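Local coordinates for aldehyde dehydrogenase family protein (Pseudomonas syringae pv. tomato, PDB 5IUV) that oxidises indole-3-acetaldehyde, probably to the auxin indole-3-acetic acid with NAD+ as cofactor, and contributes to the bacterium's virulence, at residues Gly20-Gln25 with Ala52-Ala57; Ala162-Trp167 with Val189-Glu194; Thr199-Ala204 with Val219-Gly224; Val241-Thr246 with Trp265-Gly270. One frame throughout, in Å; residues are numbered along the deposited sequence.

Interaction 1 (Gly20-Gln25 with Ala52-Ala57)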
# COMPACT_ATOMS: atom_id res chain seq x y z
N GLY A 20 -5.07 -19.10 -40.15
CA GLY A 20 -6.45 -19.14 -39.69
C GLY A 20 -6.77 -20.20 -38.65
O GLY A 20 -7.90 -20.29 -38.20
N ARG A 21 -5.78 -21.00 -38.27
CA ARG A 21 -6.02 -22.11 -37.36
C ARG A 21 -6.13 -21.70 -35.89
O ARG A 21 -5.72 -20.61 -35.50
CB ARG A 21 -4.91 -23.17 -37.53
CG ARG A 21 -5.06 -24.01 -38.81
CD ARG A 21 -3.85 -24.89 -39.05
NE ARG A 21 -2.61 -24.12 -39.19
CZ ARG A 21 -1.39 -24.64 -39.12
NH1 ARG A 21 -1.23 -25.94 -38.90
NH2 ARG A 21 -0.32 -23.86 -39.25
N ALA A 22 -6.71 -22.59 -35.09
CA ALA A 22 -6.70 -22.44 -33.64
C ALA A 22 -5.30 -22.78 -33.13
O ALA A 22 -4.48 -23.31 -33.88
CB ALA A 22 -7.76 -23.32 -32.99
N PHE A 23 -5.03 -22.48 -31.87
CA PHE A 23 -3.72 -22.78 -31.28
C PHE A 23 -3.91 -23.45 -29.93
O PHE A 23 -4.46 -22.86 -29.00
CB PHE A 23 -2.88 -21.51 -31.14
CG PHE A 23 -1.42 -21.76 -30.85
CD1 PHE A 23 -0.94 -21.77 -29.54
CD2 PHE A 23 -0.52 -21.96 -31.88
CE1 PHE A 23 0.40 -21.98 -29.27
CE2 PHE A 23 0.83 -22.17 -31.62
CZ PHE A 23 1.29 -22.18 -30.31
N ILE A 24 -3.45 -24.69 -29.81
CA ILE A 24 -3.63 -25.43 -28.57
C ILE A 24 -2.37 -26.23 -28.27
O ILE A 24 -1.86 -26.94 -29.15
CB ILE A 24 -4.83 -26.40 -28.64
CG1 ILE A 24 -6.13 -25.65 -28.89
CG2 ILE A 24 -4.94 -27.20 -27.34
CD1 ILE A 24 -7.30 -26.56 -29.21
N GLN A 25 -1.86 -26.12 -27.04
CA GLN A 25 -0.70 -26.88 -26.59
C GLN A 25 0.50 -26.72 -27.54
O GLN A 25 1.09 -27.69 -28.01
CB GLN A 25 -1.09 -28.37 -26.42
CG GLN A 25 -0.05 -29.25 -25.71
CD GLN A 25 0.34 -28.75 -24.33
OE1 GLN A 25 -0.47 -28.18 -23.60
NE2 GLN A 25 1.60 -28.95 -23.97
N ALA A 52 -10.55 -21.44 -38.39
CA ALA A 52 -11.10 -22.55 -37.62
C ALA A 52 -12.32 -22.11 -36.81
O ALA A 52 -12.29 -21.09 -36.12
CB ALA A 52 -10.04 -23.14 -36.70
N SER A 53 -13.41 -22.86 -36.93
CA SER A 53 -14.62 -22.57 -36.18
C SER A 53 -14.75 -23.53 -35.00
O SER A 53 -15.34 -24.60 -35.13
CB SER A 53 -15.86 -22.66 -37.08
OG SER A 53 -17.03 -22.27 -36.39
N CYS A 54 -14.17 -23.15 -33.86
CA CYS A 54 -14.13 -24.04 -32.70
C CYS A 54 -15.49 -24.17 -32.01
O CYS A 54 -16.36 -23.31 -32.15
CB CYS A 54 -13.08 -23.55 -31.70
SG CYS A 54 -11.42 -23.56 -32.41
N ASP A 55 -15.65 -25.26 -31.26
CA ASP A 55 -16.89 -25.55 -30.56
C ASP A 55 -16.55 -26.14 -29.19
O ASP A 55 -15.40 -26.05 -28.75
CB ASP A 55 -17.77 -26.51 -31.38
CG ASP A 55 -19.27 -26.32 -31.13
OD1 ASP A 55 -19.67 -26.08 -29.97
OD2 ASP A 55 -20.05 -26.43 -32.10
N ALA A 56 -17.53 -26.76 -28.54
CA ALA A 56 -17.36 -27.26 -27.18
C ALA A 56 -16.19 -28.23 -27.03
O ALA A 56 -15.48 -28.21 -26.01
CB ALA A 56 -18.65 -27.92 -26.70
N ALA A 57 -15.98 -29.09 -28.03
CA ALA A 57 -14.90 -30.08 -27.96
C ALA A 57 -13.52 -29.42 -27.91
O ALA A 57 -12.60 -29.88 -27.23
CB ALA A 57 -14.98 -31.03 -29.14
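The carbonyl oxygen of Gly20 accepts a hydrogen bond from the backbone N of Ala52, 2.9 Å away from Gly20 O and nearly straight at 164°. This bond ties residue 20, just before strand 22-24, to the end of strand 47-52 and brings the CA atoms of Arg21 and Ala52 to 5.1 Å. Beyond it the contact is small and apolar. The methyl CB of Ala52 points at the segment of Ala22 and rests 3.7 Å from Ala22 N, while the CB atoms of Ala22 and Ala52 stand 4.4 Å apart. Ala22 CB also meets the sulfur of Cys54, with SG 3.7 Å from that methyl. The sulfur is anti to its own carbonyl carbon (chi1 -62°), a torsion that carries it toward the strand of Ala22. Arg21 turns its CB away and pairs with Glu19. The side chain of Ala22 rests on Pro221 as well. The two segments lie at the edge of the cofactor-binding domain: Ala22 pairs with Thr29 in the small hairpin 22-24/27-29, Cys54 leans on Val227 of helix 224-232, and Phe23 rests against Ala204 and Ile208 of helix 198-210.

Interaction 2 (Ala162-Trp167 with Val189-Glu194). With NAD (nicotinamide-adenine-dinucleotide), chain C.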
# COMPACT_ATOMS: atom_id res chain seq x y z
N ALA A 162 -10.45 -17.93 -18.85
CA ALA A 162 -11.00 -17.73 -20.19
C ALA A 162 -11.12 -16.23 -20.46
O ALA A 162 -11.65 -15.49 -19.63
CB ALA A 162 -12.36 -18.42 -20.34
N ALA A 163 -10.59 -15.78 -21.58
CA ALA A 163 -10.69 -14.37 -21.96
C ALA A 163 -11.46 -14.24 -23.27
O ALA A 163 -11.02 -14.72 -24.31
CB ALA A 163 -9.32 -13.75 -22.09
N ILE A 164 -12.61 -13.58 -23.20
CA ILE A 164 -13.47 -13.37 -24.35
C ILE A 164 -13.45 -11.88 -24.70
O ILE A 164 -13.83 -11.05 -23.87
CB ILE A 164 -14.91 -13.85 -24.07
CG1 ILE A 164 -14.92 -15.34 -23.72
CG2 ILE A 164 -15.81 -13.60 -25.27
CD1 ILE A 164 -16.25 -15.83 -23.18
N VAL A 165 -13.00 -11.56 -25.91
CA VAL A 165 -12.73 -10.17 -26.28
C VAL A 165 -13.46 -9.77 -27.57
O VAL A 165 -13.88 -10.63 -28.35
CB VAL A 165 -11.21 -9.94 -26.43
CG1 VAL A 165 -10.51 -10.13 -25.08
CG2 VAL A 165 -10.62 -10.87 -27.48
N PRO A 166 -13.65 -8.45 -27.78
CA PRO A 166 -14.43 -7.96 -28.92
C PRO A 166 -13.57 -7.59 -30.12
O PRO A 166 -12.36 -7.83 -30.13
CB PRO A 166 -15.11 -6.72 -28.35
CG PRO A 166 -14.03 -6.14 -27.47
CD PRO A 166 -13.29 -7.34 -26.88
N TRP A 167 -14.20 -6.97 -31.12
CA TRP A 167 -13.54 -6.73 -32.40
C TRP A 167 -13.06 -5.29 -32.61
O TRP A 167 -12.39 -5.02 -33.61
CB TRP A 167 -14.49 -7.11 -33.54
CG TRP A 167 -15.85 -6.46 -33.42
CD1 TRP A 167 -16.99 -7.03 -32.92
CD2 TRP A 167 -16.20 -5.11 -33.77
NE1 TRP A 167 -18.03 -6.13 -32.96
CE2 TRP A 167 -17.57 -4.94 -33.47
CE3 TRP A 167 -15.49 -4.04 -34.31
CZ2 TRP A 167 -18.23 -3.75 -33.69
CZ3 TRP A 167 -16.15 -2.84 -34.52
CH2 TRP A 167 -17.51 -2.71 -34.22
N VAL A 189 -7.06 -19.21 -21.91
CA VAL A 189 -7.69 -19.57 -23.17
C VAL A 189 -8.37 -18.33 -23.73
O VAL A 189 -9.37 -17.85 -23.18
CB VAL A 189 -8.71 -20.71 -23.02
CG1 VAL A 189 -9.31 -21.07 -24.39
CG2 VAL A 189 -8.06 -21.93 -22.37
N LEU A 190 -7.80 -17.81 -24.81
CA LEU A 190 -8.26 -16.59 -25.45
C LEU A 190 -9.24 -16.90 -26.57
O LEU A 190 -8.95 -17.72 -27.44
CB LEU A 190 -7.06 -15.81 -25.99
CG LEU A 190 -7.31 -14.52 -26.76
CD1 LEU A 190 -8.01 -13.48 -25.88
CD2 LEU A 190 -5.98 -13.98 -27.27
N LYS A 191 -10.40 -16.24 -26.54
CA LYS A 191 -11.44 -16.42 -27.55
C LYS A 191 -11.70 -15.07 -28.21
O LYS A 191 -12.50 -14.28 -27.71
CB LYS A 191 -12.73 -16.97 -26.92
CG LYS A 191 -13.56 -17.88 -27.82
CD LYS A 191 -14.09 -17.17 -29.07
CE LYS A 191 -15.13 -16.11 -28.76
NZ LYS A 191 -15.64 -15.44 -29.99
N PRO A 192 -11.03 -14.81 -29.33
CA PRO A 192 -11.23 -13.55 -30.05
C PRO A 192 -12.60 -13.50 -30.73
O PRO A 192 -13.23 -14.54 -30.96
CB PRO A 192 -10.11 -13.57 -31.10
CG PRO A 192 -9.91 -15.03 -31.38
CD PRO A 192 -10.10 -15.71 -30.04
N SER A 193 -13.05 -12.29 -31.02
CA SER A 193 -14.29 -12.11 -31.77
C SER A 193 -14.22 -12.80 -33.13
O SER A 193 -13.19 -12.78 -33.81
CB SER A 193 -14.58 -10.62 -31.95
OG SER A 193 -15.65 -10.43 -32.86
N GLU A 194 -15.32 -13.41 -33.53
CA GLU A 194 -15.41 -13.99 -34.86
C GLU A 194 -15.28 -12.92 -35.94
O GLU A 194 -15.02 -13.23 -37.10
CB GLU A 194 -16.71 -14.77 -35.03
CG GLU A 194 -17.97 -13.92 -35.03
CD GLU A 194 -18.56 -13.68 -33.65
OE1 GLU A 194 -17.88 -13.92 -32.62
OE2 GLU A 194 -19.74 -13.26 -33.58
PA NAD C . -20.47 -8.96 -28.07
O1A NAD C . -21.09 -8.85 -26.73
O2A NAD C . -21.45 -9.30 -29.18
O5B NAD C . -19.32 -10.04 -28.05
C5B NAD C . -18.03 -9.87 -27.42
C4B NAD C . -17.35 -11.22 -27.44
O4B NAD C . -18.21 -12.19 -26.79
C3B NAD C . -17.01 -11.82 -28.81
O3B NAD C . -15.78 -12.53 -28.75
C2B NAD C . -18.17 -12.77 -29.07
O2B NAD C . -17.83 -13.82 -29.97
C1B NAD C . -18.44 -13.28 -27.65
N9A NAD C . -19.78 -13.80 -27.38
C8A NAD C . -20.95 -13.50 -28.04
N7A NAD C . -21.98 -14.20 -27.64
C5A NAD C . -21.47 -15.00 -26.63
C6A NAD C . -22.07 -15.94 -25.76
N6A NAD C . -23.35 -16.29 -25.82
N1A NAD C . -21.28 -16.52 -24.83
C2A NAD C . -19.98 -16.21 -24.79
N3A NAD C . -19.30 -15.35 -25.56
C4A NAD C . -20.11 -14.77 -26.46
O3 NAD C . -19.76 -7.57 -28.44
PN NAD C . -18.99 -7.02 -29.73
O1N NAD C . -20.02 -6.70 -30.74
O2N NAD C . -17.91 -7.97 -30.09
O5D NAD C . -18.26 -5.71 -29.17
C5D NAD C . -18.95 -4.45 -29.04
C4D NAD C . -19.26 -4.23 -27.58
O4D NAD C . -18.03 -4.22 -26.82
C3D NAD C . -19.93 -2.90 -27.25
O3D NAD C . -21.03 -3.12 -26.37
C2D NAD C . -18.79 -2.12 -26.60
O2D NAD C . -19.17 -1.12 -25.65
C1D NAD C . -18.02 -3.24 -25.85
N1N NAD C . -16.59 -2.80 -25.57
C2N NAD C . -16.29 -2.59 -24.20
C3N NAD C . -14.99 -2.25 -23.83
C7N NAD C . -14.62 -1.93 -22.40
O7N NAD C . -15.51 -1.79 -21.54
N7N NAD C . -13.35 -1.71 -22.14
C4N NAD C . -14.03 -2.10 -24.82
C5N NAD C . -14.35 -2.28 -26.16
C6N NAD C . -15.65 -2.64 -26.51
O HOH W 1 -11.17 -10.15 -30.97
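Lys191 and Ile164 are neighbours on one face of two parallel strands, with CG1 of Ile164 4.2 Å from CB of Lys191. That CB also passes 3.8 Å from Ala163 O, the acceptor of the Lys191 backbone N-H. CG packs on Leu220 O. The chain then bends at chi2 (-63°) and again at chi3 (-68°), bringing CE up to the adenosine ribose of NAD, 3.6 Å from its O3B. At the tip, NZ has four acceptors, NAD O2B at 2.7 Å, NAD O3B at 3.2 Å and the carbonyls of Pro192 and Gly222; its three hydrogens must therefore be shared. The same ribose is gripped by two other residues: its O3B donates to Val165 O and its O2B to Glu194 OE1, each at 2.7 Å. Ile164 CG2 packs against the ring oxygen O4B. A water bridges Pro166 O and Ser193 N, and the indole NE1 of Trp167 makes a weak bond to NAD O1N. Helix 170-183 links these strands in a beta-alpha-beta crossover of the Rossmann-like domain. It covers the side of Leu190 and Val165, whereas helix 224-232 lies over Ala162, Val189 and Lys191, and strand 239-243 continues the sheet beyond Ile164.

Interaction 3 (Thr199-Ala204 with Val219-Gly224). With NAD (nicotinamide-adenine-dinucleotide), chain C.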
# COMPACT_ATOMS: atom_id res chain seq x y z
N THR A 199 -5.36 -11.31 -35.45
CA THR A 199 -4.18 -10.96 -34.66
C THR A 199 -4.01 -11.87 -33.43
O THR A 199 -2.88 -12.21 -33.08
CB THR A 199 -4.19 -9.47 -34.20
OG1 THR A 199 -5.44 -9.14 -33.58
CG2 THR A 199 -3.94 -8.55 -35.39
N ALA A 200 -5.11 -12.26 -32.81
CA ALA A 200 -5.06 -13.23 -31.71
C ALA A 200 -4.43 -14.54 -32.16
O ALA A 200 -3.59 -15.11 -31.47
CB ALA A 200 -6.45 -13.48 -31.16
N ILE A 201 -4.84 -15.03 -33.33
CA ILE A 201 -4.28 -16.26 -33.87
C ILE A 201 -2.78 -16.11 -34.08
O ILE A 201 -1.99 -17.00 -33.75
CB ILE A 201 -4.97 -16.63 -35.21
CG1 ILE A 201 -6.39 -17.15 -34.94
CG2 ILE A 201 -4.16 -17.68 -35.98
CD1 ILE A 201 -7.23 -17.32 -36.21
N ARG A 202 -2.38 -14.95 -34.60
CA ARG A 202 -0.98 -14.71 -34.94
C ARG A 202 -0.07 -14.60 -33.72
O ARG A 202 1.05 -15.12 -33.73
CB ARG A 202 -0.87 -13.45 -35.81
CG ARG A 202 0.56 -13.09 -36.23
CD ARG A 202 1.17 -14.14 -37.17
NE ARG A 202 2.50 -13.73 -37.61
CZ ARG A 202 3.63 -14.12 -37.03
NH1 ARG A 202 3.60 -14.94 -36.00
NH2 ARG A 202 4.80 -13.68 -37.49
N ILE A 203 -0.53 -13.94 -32.65
CA ILE A 203 0.35 -13.74 -31.49
C ILE A 203 0.52 -15.00 -30.65
O ILE A 203 1.39 -15.04 -29.77
CB ILE A 203 -0.15 -12.60 -30.56
CG1 ILE A 203 -1.52 -12.93 -29.97
CG2 ILE A 203 -0.14 -11.26 -31.31
CD1 ILE A 203 -1.96 -11.98 -28.86
N ALA A 204 -0.29 -16.03 -30.89
CA ALA A 204 -0.10 -17.32 -30.20
C ALA A 204 1.30 -17.87 -30.46
O ALA A 204 1.96 -18.39 -29.55
CB ALA A 204 -1.16 -18.33 -30.64
N VAL A 219 -5.46 -20.37 -28.09
CA VAL A 219 -6.35 -19.43 -28.78
C VAL A 219 -7.43 -20.18 -29.58
O VAL A 219 -7.11 -20.99 -30.45
CB VAL A 219 -5.58 -18.50 -29.73
CG1 VAL A 219 -6.54 -17.56 -30.46
CG2 VAL A 219 -4.53 -17.70 -28.94
N LEU A 220 -8.69 -19.88 -29.29
CA LEU A 220 -9.80 -20.56 -29.96
C LEU A 220 -10.70 -19.59 -30.74
O LEU A 220 -11.61 -18.99 -30.18
CB LEU A 220 -10.65 -21.31 -28.94
CG LEU A 220 -9.94 -22.33 -28.05
CD1 LEU A 220 -10.95 -23.03 -27.12
CD2 LEU A 220 -9.19 -23.34 -28.91
N PRO A 221 -10.43 -19.43 -32.05
CA PRO A 221 -11.34 -18.62 -32.86
C PRO A 221 -12.67 -19.36 -33.04
O PRO A 221 -12.71 -20.59 -32.96
CB PRO A 221 -10.60 -18.46 -34.19
CG PRO A 221 -9.67 -19.63 -34.24
CD PRO A 221 -9.28 -19.93 -32.83
N GLY A 222 -13.75 -18.61 -33.25
CA GLY A 222 -15.06 -19.21 -33.40
C GLY A 222 -16.15 -18.31 -32.86
O GLY A 222 -15.86 -17.24 -32.34
N TYR A 223 -17.40 -18.74 -32.99
CA TYR A 223 -18.54 -17.91 -32.61
C TYR A 223 -18.75 -17.85 -31.11
O TYR A 223 -18.36 -18.77 -30.38
CB TYR A 223 -19.81 -18.43 -33.29
CG TYR A 223 -19.72 -18.39 -34.79
CD1 TYR A 223 -19.73 -17.18 -35.47
CD2 TYR A 223 -19.60 -19.56 -35.54
CE1 TYR A 223 -19.64 -17.13 -36.85
CE2 TYR A 223 -19.50 -19.52 -36.92
CZ TYR A 223 -19.52 -18.31 -37.57
OH TYR A 223 -19.43 -18.26 -38.94
N GLY A 224 -19.35 -16.76 -30.65
CA GLY A 224 -19.67 -16.60 -29.25
C GLY A 224 -20.62 -17.67 -28.74
O GLY A 224 -20.42 -18.23 -27.66
PA NAD C . -20.47 -8.96 -28.07
O1A NAD C . -21.09 -8.85 -26.73
O2A NAD C . -21.45 -9.30 -29.18
O5B NAD C . -19.32 -10.04 -28.05
C5B NAD C . -18.03 -9.87 -27.42
C4B NAD C . -17.35 -11.22 -27.44
O4B NAD C . -18.21 -12.19 -26.79
C3B NAD C . -17.01 -11.82 -28.81
O3B NAD C . -15.78 -12.53 -28.75
C2B NAD C . -18.17 -12.77 -29.07
O2B NAD C . -17.83 -13.82 -29.97
C1B NAD C . -18.44 -13.28 -27.65
N9A NAD C . -19.78 -13.80 -27.38
C8A NAD C . -20.95 -13.50 -28.04
N7A NAD C . -21.98 -14.20 -27.64
C5A NAD C . -21.47 -15.00 -26.63
C6A NAD C . -22.07 -15.94 -25.76
N6A NAD C . -23.35 -16.29 -25.82
N1A NAD C . -21.28 -16.52 -24.83
C2A NAD C . -19.98 -16.21 -24.79
N3A NAD C . -19.30 -15.35 -25.56
C4A NAD C . -20.11 -14.77 -26.46
O3 NAD C . -19.76 -7.57 -28.44
PN NAD C . -18.99 -7.02 -29.73
O1N NAD C . -20.02 -6.70 -30.74
O2N NAD C . -17.91 -7.97 -30.09
O5D NAD C . -18.26 -5.71 -29.17
C5D NAD C . -18.95 -4.45 -29.04
C4D NAD C . -19.26 -4.23 -27.58
O4D NAD C . -18.03 -4.22 -26.82
C3D NAD C . -19.93 -2.90 -27.25
O3D NAD C . -21.03 -3.12 -26.37
C2D NAD C . -18.79 -2.12 -26.60
O2D NAD C . -19.17 -1.12 -25.65
C1D NAD C . -18.02 -3.24 -25.85
N1N NAD C . -16.59 -2.80 -25.57
C2N NAD C . -16.29 -2.59 -24.20
C3N NAD C . -14.99 -2.25 -23.83
C7N NAD C . -14.62 -1.93 -22.40
O7N NAD C . -15.51 -1.79 -21.54
N7N NAD C . -13.35 -1.71 -22.14
C4N NAD C . -14.03 -2.10 -24.82
C5N NAD C . -14.35 -2.28 -26.16
C6N NAD C . -15.65 -2.64 -26.51
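Val219 turns its side chain straight at helix 198-210 and spreads its two methyls over one turn of it. CG1 stands anti to the backbone N (chi1 178°) and lies 4.1 Å from Ala200 CB. CG2, beside the backbone N, reaches 3.8 Å to Ala204 CB and passes 3.7 Å from the carbonyl oxygen of Ala200. The branched end therefore straddles the helix surface between two alanines one turn apart, whose short side chains both point at it and let the strand end approach closely. Ile201, on the same helix, aims its CB to one side of the loop, but its extended chain (chi2 170°) brings the terminal methyl back. CD1 then lies 3.9 Å from CG of Pro221, and the two side chains cross at about a right angle, tip against ring. The side chains meet by apolar contacts alone: a helix of the cofactor-binding domain packs on the strand 217-219 that follows it and on the loop leading into helix 224-232, an arrangement of the Rossmann-like fold in which helices flank a parallel sheet. Strand 217-219 pairs with strand 187-191, and Leu220 N is bonded to Leu190 O. Further along, the loop turns from packing to cofactor binding. At Gly224, the first residue of helix 224-232, CA lies 3.4 Å from C4A of the NAD adenine, and the absence of a side chain lets the adenine lie close over the helix start. On the side toward helix 98-109, Thr199 OG1 is bonded to Glu105, and Arg202 pairs with Glu100.

Interaction 4 (Val241-Thr246 with Trp265-Gly270). With NAD (nicotinamide-adenine-dinucleotide), chain C.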
# COMPACT_ATOMS: atom_id res chain seq x y z
N VAL A 241 -12.94 -13.54 -18.06
CA VAL A 241 -12.93 -12.09 -18.21
C VAL A 241 -13.47 -11.78 -19.59
O VAL A 241 -13.20 -12.51 -20.55
CB VAL A 241 -11.54 -11.49 -18.00
CG1 VAL A 241 -11.10 -11.72 -16.56
CG2 VAL A 241 -10.50 -12.08 -18.98
N PHE A 242 -14.23 -10.71 -19.68
CA PHE A 242 -15.03 -10.41 -20.86
C PHE A 242 -15.01 -8.94 -21.19
O PHE A 242 -15.09 -8.10 -20.30
CB PHE A 242 -16.47 -10.88 -20.64
CG PHE A 242 -17.44 -10.48 -21.73
CD1 PHE A 242 -18.23 -9.34 -21.58
CD2 PHE A 242 -17.58 -11.24 -22.87
CE1 PHE A 242 -19.13 -8.97 -22.57
CE2 PHE A 242 -18.48 -10.88 -23.87
CZ PHE A 242 -19.25 -9.74 -23.72
N THR A 243 -14.92 -8.64 -22.47
CA THR A 243 -15.16 -7.29 -22.96
C THR A 243 -16.10 -7.40 -24.16
O THR A 243 -15.83 -8.12 -25.12
CB THR A 243 -13.86 -6.59 -23.35
OG1 THR A 243 -13.07 -6.36 -22.18
CG2 THR A 243 -14.15 -5.26 -23.99
N GLY A 244 -17.22 -6.69 -24.09
CA GLY A 244 -18.23 -6.77 -25.13
C GLY A 244 -19.50 -6.04 -24.74
O GLY A 244 -19.46 -5.09 -23.96
N SER A 245 -20.62 -6.48 -25.29
CA SER A 245 -21.90 -5.85 -25.02
C SER A 245 -22.41 -6.18 -23.62
O SER A 245 -22.03 -7.19 -23.02
CB SER A 245 -22.95 -6.27 -26.06
OG SER A 245 -23.32 -7.63 -25.92
N THR A 246 -23.27 -5.31 -23.11
CA THR A 246 -23.89 -5.52 -21.82
C THR A 246 -24.78 -6.76 -21.84
O THR A 246 -24.82 -7.51 -20.88
CB THR A 246 -24.71 -4.29 -21.40
OG1 THR A 246 -23.81 -3.19 -21.15
CG2 THR A 246 -25.50 -4.57 -20.13
N TRP A 265 -15.70 -11.30 -14.61
CA TRP A 265 -15.29 -9.90 -14.65
C TRP A 265 -15.66 -9.32 -16.00
O TRP A 265 -15.26 -9.85 -17.03
CB TRP A 265 -13.79 -9.76 -14.40
CG TRP A 265 -13.31 -10.35 -13.10
CD1 TRP A 265 -12.73 -11.56 -12.91
CD2 TRP A 265 -13.39 -9.73 -11.81
NE1 TRP A 265 -12.43 -11.75 -11.58
CE2 TRP A 265 -12.82 -10.64 -10.88
CE3 TRP A 265 -13.87 -8.50 -11.35
CZ2 TRP A 265 -12.73 -10.35 -9.53
CZ3 TRP A 265 -13.78 -8.23 -10.00
CH2 TRP A 265 -13.22 -9.14 -9.11
N LEU A 266 -16.41 -8.22 -15.98
CA LEU A 266 -17.04 -7.71 -17.19
C LEU A 266 -16.63 -6.27 -17.51
O LEU A 266 -16.59 -5.42 -16.63
CB LEU A 266 -18.57 -7.77 -17.05
CG LEU A 266 -19.13 -9.12 -16.60
CD1 LEU A 266 -20.58 -9.00 -16.12
CD2 LEU A 266 -19.01 -10.12 -17.73
N GLU A 267 -16.36 -6.03 -18.79
CA GLU A 267 -16.19 -4.69 -19.32
C GLU A 267 -17.20 -4.54 -20.45
O GLU A 267 -17.05 -5.18 -21.49
CB GLU A 267 -14.76 -4.46 -19.81
CG GLU A 267 -13.69 -4.64 -18.75
CD GLU A 267 -13.16 -3.32 -18.22
OE1 GLU A 267 -13.51 -2.27 -18.80
OE2 GLU A 267 -12.40 -3.33 -17.23
N ALA A 268 -18.22 -3.72 -20.26
CA ALA A 268 -19.35 -3.73 -21.17
C ALA A 268 -19.57 -2.38 -21.84
O ALA A 268 -18.63 -1.60 -22.00
CB ALA A 268 -20.61 -4.17 -20.45
N GLY A 269 -20.80 -2.10 -22.22
CA GLY A 269 -21.09 -0.91 -23.00
C GLY A 269 -20.90 0.41 -22.27
O GLY A 269 -20.60 0.44 -21.07
N GLY A 270 -21.07 1.50 -23.00
CA GLY A 270 -21.02 2.82 -22.41
C GLY A 270 -21.91 3.79 -23.16
O GLY A 270 -22.28 3.55 -24.31
PA NAD C . -20.47 -8.96 -28.07
O1A NAD C . -21.09 -8.85 -26.73
O2A NAD C . -21.45 -9.30 -29.18
O5B NAD C . -19.32 -10.04 -28.05
C5B NAD C . -18.03 -9.87 -27.42
C4B NAD C . -17.35 -11.22 -27.44
O4B NAD C . -18.21 -12.19 -26.79
C3B NAD C . -17.01 -11.82 -28.81
O3B NAD C . -15.78 -12.53 -28.75
C2B NAD C . -18.17 -12.77 -29.07
O2B NAD C . -17.83 -13.82 -29.97
C1B NAD C . -18.44 -13.28 -27.65
N9A NAD C . -19.78 -13.80 -27.38
C8A NAD C . -20.95 -13.50 -28.04
N7A NAD C . -21.98 -14.20 -27.64
C5A NAD C . -21.47 -15.00 -26.63
C6A NAD C . -22.07 -15.94 -25.76
N6A NAD C . -23.35 -16.29 -25.82
N1A NAD C . -21.28 -16.52 -24.83
C2A NAD C . -19.98 -16.21 -24.79
N3A NAD C . -19.30 -15.35 -25.56
C4A NAD C . -20.11 -14.77 -26.46
O3 NAD C . -19.76 -7.57 -28.44
PN NAD C . -18.99 -7.02 -29.73
O1N NAD C . -20.02 -6.70 -30.74
O2N NAD C . -17.91 -7.97 -30.09
O5D NAD C . -18.26 -5.71 -29.17
C5D NAD C . -18.95 -4.45 -29.04
C4D NAD C . -19.26 -4.23 -27.58
O4D NAD C . -18.03 -4.22 -26.82
C3D NAD C . -19.93 -2.90 -27.25
O3D NAD C . -21.03 -3.12 -26.37
C2D NAD C . -18.79 -2.12 -26.60
O2D NAD C . -19.17 -1.12 -25.65
C1D NAD C . -18.02 -3.24 -25.85
N1N NAD C . -16.59 -2.80 -25.57
C2N NAD C . -16.29 -2.59 -24.20
C3N NAD C . -14.99 -2.25 -23.83
C7N NAD C . -14.62 -1.93 -22.40
O7N NAD C . -15.51 -1.79 -21.54
N7N NAD C . -13.35 -1.71 -22.14
C4N NAD C . -14.03 -2.10 -24.82
C5N NAD C . -14.35 -2.28 -26.16
C6N NAD C . -15.65 -2.64 -26.51
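The beta-alpha-beta unit of strand 239-243, helix 246-258 and strand 263-267 brings Thr243 and Glu267 side by side at the nicotinamide end of the NAD site. Thr243 OG1 lies 3.5 Å from Glu267 CB, the two side chains pointing the same way, and this hydroxyl is bonded to Lys177 NZ. With OG1 beside the backbone N (chi1 -67°), CG2 is left anti to it and lies against the nicotinamide near C3N, at a doubtfully short distance. Glu267, a predicted active-site residue, bends at chi2 (-103°), and its OE1 takes only a weak bond from the carboxamide N7N. Backbone bonds join the strands in parallel register: Phe242 N to Trp265 O at 3.0 Å, Glu267 N to Phe242 O, and Gly244 N to Glu267 O. On the opposite face from Thr243, Phe242 and Leu266 pack with CB and CD2 3.9 Å apart beneath helix 246-258. The Phe242 ring presents its edge to the cofactor, with CE2 3.2 Å from NAD O4B. As in the Rossmann-like fold, where the cofactor lies across the C-terminal ends of the strands, the chain then turns into a helix at the pyrophosphate. Ser245, the N-cap of helix 246-258, grips one phosphate oxygen twice: its N donates to NAD O1A at 2.8 Å, and its OG to the same O1A at 2.7 Å. The start of the helix would probably stabilise that negative charge. Thr246 OG1, bonded to Gln472 O, sits 3.4 Å from Ala268 CB and takes a weak bond from Gly269 N. Trp265 meets Trp265 of a second subunit.

All four contacts are buried, but interactions 2 and 4 lie nearest the centre of the chain, and interaction 1 farthest from it. Interactions 2 and 4 share one sheet, in which strands 149-164 and 239-243 are neighbours, and both combine parallel backbone bonding with polar grips on NAD: the adenosine ribose in one, the pyrophosphate and nicotinamide in the other. Interaction 3 adjoins interaction 2 through the pairing of strands 187-191 and 217-219, yet its own packing is apolar and it meets NAD through a glycine. Interaction 1, which stays clear of the cofactor, extends this side outward, joined to interaction 3 by Phe23 O to Val219 N and by Cys54 N to Pro221 O.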